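Local coordinates for F5/8 type C domain protein (Clostridium perfringens, PDB 7JRM) that probably recognises carbohydrate on mucin glycoproteins through a calcium-bearing carbohydrate-binding module of the ZmpB O-glycopeptidase, at residues 161-166 against 205-210; 130-135 against 212-217. All coordinates share one frame; numbering follows the deposited sequence.

Contact 1: residues 161-166 against 205-210; sequences VSSVKF and DVADNG. With CA (calcium ion), chain B.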
# COMPACT_ATOMS: atom_id res chain seq x y z
N VAL A 161 -13.00 50.01 17.40
CA VAL A 161 -12.95 50.67 16.10
C VAL A 161 -12.09 49.94 15.08
O VAL A 161 -11.91 50.46 13.96
CB VAL A 161 -12.43 52.12 16.25
CG1 VAL A 161 -13.34 52.92 17.17
CG2 VAL A 161 -11.00 52.11 16.77
N SER A 162 -11.54 48.78 15.41
CA SER A 162 -10.66 48.07 14.48
C SER A 162 -11.41 47.70 13.20
O SER A 162 -12.51 47.14 13.25
CB SER A 162 -10.09 46.82 15.15
OG SER A 162 -9.07 47.17 16.07
N SER A 163 -10.79 48.00 12.06
CA SER A 163 -11.39 47.73 10.75
C SER A 163 -10.35 47.83 9.64
O SER A 163 -9.66 48.84 9.53
CB SER A 163 -12.54 48.69 10.47
OG SER A 163 -12.10 50.04 10.52
N VAL A 164 -10.24 46.79 8.81
CA VAL A 164 -9.28 46.75 7.72
C VAL A 164 -9.93 46.12 6.50
O VAL A 164 -11.07 45.64 6.55
CB VAL A 164 -7.99 45.97 8.09
CG1 VAL A 164 -7.23 46.68 9.20
CG2 VAL A 164 -8.33 44.55 8.49
N LYS A 165 -9.20 46.12 5.39
CA LYS A 165 -9.57 45.39 4.19
C LYS A 165 -8.32 44.77 3.60
O LYS A 165 -7.32 45.47 3.40
CB LYS A 165 -10.25 46.29 3.16
CG LYS A 165 -10.76 45.55 1.93
CD LYS A 165 -11.12 46.50 0.80
CE LYS A 165 -11.96 47.66 1.29
NZ LYS A 165 -11.55 48.94 0.65
N PHE A 166 -8.36 43.47 3.35
CA PHE A 166 -7.22 42.76 2.80
C PHE A 166 -7.32 42.70 1.28
O PHE A 166 -8.39 42.44 0.72
CB PHE A 166 -7.14 41.34 3.36
CG PHE A 166 -6.92 41.30 4.85
CD1 PHE A 166 -7.99 41.39 5.72
CD2 PHE A 166 -5.65 41.16 5.37
CE1 PHE A 166 -7.80 41.34 7.08
CE2 PHE A 166 -5.45 41.12 6.74
CZ PHE A 166 -6.53 41.21 7.59
N ASP A 205 -5.57 47.61 3.90
CA ASP A 205 -6.04 48.99 3.87
C ASP A 205 -6.72 49.36 5.19
O ASP A 205 -7.00 48.51 6.04
CB ASP A 205 -6.99 49.22 2.69
CG ASP A 205 -6.82 50.58 2.07
OD1 ASP A 205 -6.42 51.52 2.79
OD2 ASP A 205 -7.07 50.72 0.85
N VAL A 206 -6.99 50.65 5.35
CA VAL A 206 -7.40 51.18 6.65
C VAL A 206 -8.90 51.17 6.88
O VAL A 206 -9.34 51.32 8.03
CB VAL A 206 -6.86 52.61 6.84
CG1 VAL A 206 -5.35 52.63 6.74
CG2 VAL A 206 -7.47 53.55 5.80
N ALA A 207 -9.71 51.00 5.83
CA ALA A 207 -11.18 51.02 5.93
C ALA A 207 -11.59 52.33 6.60
O ALA A 207 -11.14 53.40 6.17
CB ALA A 207 -11.66 49.74 6.61
N ASP A 208 -12.42 52.30 7.64
CA ASP A 208 -12.84 53.51 8.33
C ASP A 208 -12.00 53.72 9.60
O ASP A 208 -11.22 52.86 10.00
CB ASP A 208 -14.33 53.46 8.68
CG ASP A 208 -14.74 52.18 9.39
OD1 ASP A 208 -15.89 51.73 9.19
OD2 ASP A 208 -13.92 51.62 10.15
N ASN A 209 -12.19 54.89 10.21
CA ASN A 209 -11.52 55.26 11.46
C ASN A 209 -10.00 55.27 11.33
O ASN A 209 -9.28 55.09 12.31
CB ASN A 209 -11.94 54.34 12.61
CG ASN A 209 -13.27 54.72 13.21
OD1 ASN A 209 -14.26 54.00 13.09
ND2 ASN A 209 -13.31 55.87 13.88
N GLY A 210 -9.50 55.50 10.11
CA GLY A 210 -8.07 55.48 9.91
C GLY A 210 -7.49 54.10 10.20
O GLY A 210 -8.13 53.07 10.00
CA CA B . -9.43 51.05 10.37
O HOH W 1 -9.61 51.72 12.68
O HOH W 2 -10.20 50.36 2.84

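Contact 2: residues 130-135 against 212-217; sequences THSYSE and NWDHAD. With CA (calcium ion), chain B.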
# COMPACT_ATOMS: atom_id res chain seq x y z
N THR A 130 0.84 42.19 10.85
CA THR A 130 1.14 43.52 10.34
C THR A 130 0.08 44.49 10.86
O THR A 130 -0.71 44.17 11.75
CB THR A 130 1.22 43.51 8.81
OG1 THR A 130 1.76 44.76 8.35
CG2 THR A 130 -0.15 43.29 8.19
N HIS A 131 0.07 45.70 10.28
CA HIS A 131 -0.78 46.78 10.76
C HIS A 131 -1.02 47.74 9.60
O HIS A 131 -0.07 48.14 8.93
CB HIS A 131 -0.10 47.51 11.93
CG HIS A 131 -1.02 48.40 12.71
ND1 HIS A 131 -1.66 49.48 12.15
CD2 HIS A 131 -1.38 48.38 14.02
CE1 HIS A 131 -2.39 50.08 13.08
NE2 HIS A 131 -2.24 49.43 14.22
N SER A 132 -2.29 48.08 9.37
CA SER A 132 -2.62 49.03 8.31
C SER A 132 -2.04 50.40 8.64
O SER A 132 -1.93 50.78 9.81
CB SER A 132 -4.13 49.12 8.13
OG SER A 132 -4.68 50.15 8.93
N TYR A 133 -1.63 51.13 7.61
CA TYR A 133 -1.61 50.66 6.22
C TYR A 133 -0.33 49.86 5.98
O TYR A 133 0.74 50.24 6.45
CB TYR A 133 -1.69 51.85 5.26
CG TYR A 133 -1.73 51.47 3.79
CD1 TYR A 133 -0.56 51.46 3.03
CD2 TYR A 133 -2.92 51.15 3.16
CE1 TYR A 133 -0.59 51.12 1.69
CE2 TYR A 133 -2.96 50.81 1.82
CZ TYR A 133 -1.79 50.80 1.09
OH TYR A 133 -1.81 50.47 -0.24
N SER A 134 -0.44 48.75 5.25
CA SER A 134 0.68 47.85 5.07
C SER A 134 0.74 47.34 3.64
O SER A 134 -0.29 47.02 3.04
CB SER A 134 0.58 46.66 6.04
OG SER A 134 1.67 45.76 5.85
N GLU A 135 1.96 47.26 3.11
CA GLU A 135 2.23 46.68 1.80
C GLU A 135 3.45 45.78 1.93
O GLU A 135 4.56 46.27 2.19
CB GLU A 135 2.46 47.76 0.75
CG GLU A 135 1.20 48.43 0.23
CD GLU A 135 1.46 49.31 -0.97
OE1 GLU A 135 2.61 49.33 -1.46
OE2 GLU A 135 0.51 49.99 -1.43
N ASN A 212 -6.52 53.16 13.24
CA ASN A 212 -6.54 53.02 14.70
C ASN A 212 -6.82 51.58 15.10
O ASN A 212 -7.87 51.02 14.76
CB ASN A 212 -7.59 53.95 15.30
CG ASN A 212 -7.34 54.23 16.76
OD1 ASN A 212 -6.20 54.17 17.23
ND2 ASN A 212 -8.41 54.53 17.50
N TRP A 213 -5.87 50.98 15.82
CA TRP A 213 -5.98 49.61 16.34
C TRP A 213 -6.21 48.60 15.22
O TRP A 213 -6.92 47.60 15.40
CB TRP A 213 -7.09 49.51 17.39
CG TRP A 213 -6.87 50.43 18.55
CD1 TRP A 213 -7.68 51.46 18.94
CD2 TRP A 213 -5.78 50.40 19.48
NE1 TRP A 213 -7.16 52.08 20.05
CE2 TRP A 213 -5.99 51.45 20.40
CE3 TRP A 213 -4.65 49.59 19.62
CZ2 TRP A 213 -5.11 51.71 21.45
CZ3 TRP A 213 -3.78 49.85 20.66
CH2 TRP A 213 -4.01 50.90 21.56
N ASP A 214 -5.61 48.84 14.06
CA ASP A 214 -5.78 47.97 12.90
C ASP A 214 -4.72 46.86 12.88
O ASP A 214 -3.87 46.78 12.00
CB ASP A 214 -5.74 48.79 11.61
CG ASP A 214 -7.07 49.44 11.29
OD1 ASP A 214 -8.04 49.23 12.05
OD2 ASP A 214 -7.15 50.15 10.27
N HIS A 215 -4.79 46.00 13.89
CA HIS A 215 -3.93 44.83 13.95
C HIS A 215 -4.48 43.76 13.01
O HIS A 215 -5.59 43.26 13.22
CB HIS A 215 -3.84 44.29 15.38
CG HIS A 215 -3.16 45.22 16.34
ND1 HIS A 215 -2.59 44.79 17.52
CD2 HIS A 215 -2.96 46.56 16.29
CE1 HIS A 215 -2.07 45.82 18.15
NE2 HIS A 215 -2.28 46.91 17.43
N ALA A 216 -3.72 43.42 11.97
CA ALA A 216 -4.17 42.49 10.95
C ALA A 216 -3.17 41.36 10.79
O ALA A 216 -1.95 41.57 10.90
CB ALA A 216 -4.35 43.20 9.60
N ASP A 217 -3.68 40.16 10.53
CA ASP A 217 -2.86 38.97 10.38
C ASP A 217 -3.08 38.34 9.01
O ASP A 217 -4.22 38.20 8.55
CB ASP A 217 -3.17 37.92 11.45
CG ASP A 217 -2.93 38.43 12.85
OD1 ASP A 217 -2.02 39.25 13.04
OD2 ASP A 217 -3.66 37.98 13.76
CA CA B . -9.43 51.05 10.37
O HOH W 3 -2.39 50.14 17.42
O HOH W 1 -9.61 51.72 12.68

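Contact 1: residues 161-166 against 205-210
Ser163 and the loop from Val206 to Gly210 wrap round one calcium ion, with Ser163 taking hold of it twice. Ser163 O lies 2.4 Å from the calcium. The side chain then adds a second, longer grip. Ser163 CB passes 3.3 Å from OD2 of Asp208, and chi1 of 58° sets Ser163 OG between the backbone N and the carbonyl carbon, turned to the calcium at 2.9 Å. There OG also donates to Asp208 OD2; the modelled separation is too short for an ordinary hydrogen bond, so its exact length is doubtful. The other oxygen of that carboxylate, OD1, is salt-bridged to Arg182. Asp208 reaches the metal through its main-chain O, and its carboxylate stays in the second shell.

The loop supplies three carbonyls in all: Val206 O and Gly210 O, each 2.4 Å from the calcium, and Asp208 O at 2.6 Å. A calcium-bound water lies in hydrogen-bonding reach of Val161 O, among other acceptors. With so many carbonyl dipoles converging, Ser163 O and Val206 O stand 2.9 Å apart, a closeness the shared cation would be expected to offset.

Away from the metal a single antiparallel hydrogen-bonded pair, Lys165 with Asp205, joins the segments, at the very end of strand 199-205. Asp205 N gives Lys165 O a good bond of 2.8 Å, and the return bond from Lys165 N is weak. Val206 N turns back to Asp205 OD1 as the chain leaves the sheet. Strand 163-170 lies between 199-205 and the outermost strand 173-182, whose Val180 touches Ala207 and whose Glu177 touches Lys165.

Contact 2: residues 130-135 against 212-217
The calcium site takes its one carboxylate ligand from Asp214, and Ser132 on the neighbouring segment helps to position it. Both oxygens of Asp214 face the metal, OD2 at 2.5 Å and OD1 more loosely at 2.8 Å from the calcium. Ser132 OG donates to Asp214 OD2 over 2.8 Å, using the anti lone pair, the one directed away from OD1. Asp214 is also the centre of an inverse gamma turn, just where the loop becomes strand 215-224.

Its carbonyl meets a second partner: Asp214 O sits over the centre of the His131 ring, 3.3 Å above the plane. The imidazole is held in that attitude by its own segment, for His131 ND1 donates in the ring plane to Ser132 O at 2.7 Å. At the ring's CD2 corner, His131 CD2 comes within 3.3 Å of His215 CD2. The two rings meet rim to rim with their planes at 61°, and one water lies within hydrogen-bonding distance of both NE2 atoms, at the edge of the His215 ring.

Beyond the histidines the backbones zip up as antiparallel strands. Thr130 and Ala216 form a hydrogen-bonded pair, Thr130 N to Ala216 O at 2.9 Å and Ala216 N to Thr130 O at 3.1 Å, followed by the non-hydrogen-bonded pair of His131 and His215. Thr130 and Ala216 share the face that packs on Val204 of strand 199-205. A cis peptide precedes Tyr133, in the short link between strands 127-131 and 134-139, which belong to different sheets, so this contact lies where the two sheets meet.

How the contacts relate
The two contacts share one calcium and the metal-bound water, and both belong to the NPCBM/NEW2 module. Contact 1 is partly buried and brings neutral protein ligands, backbone carbonyls and a hydroxyl; contact 2 is buried and contributes the charged carboxylate. Ser163 N approaches Asp214 OD1 in a probable hydrogen bond, which joins two calcium-binding residues directly, while Val206 CG1 simply packs against Ser132 OG. Contact 1 belongs to the five-stranded sheet, between strand 163-170 and the end of 199-205. In contact 2, strands 127-131 and 215-224 pair in the six-stranded sheet. The metal thus ties together loop ends from both sheets, with histidine packing confined to contact 2.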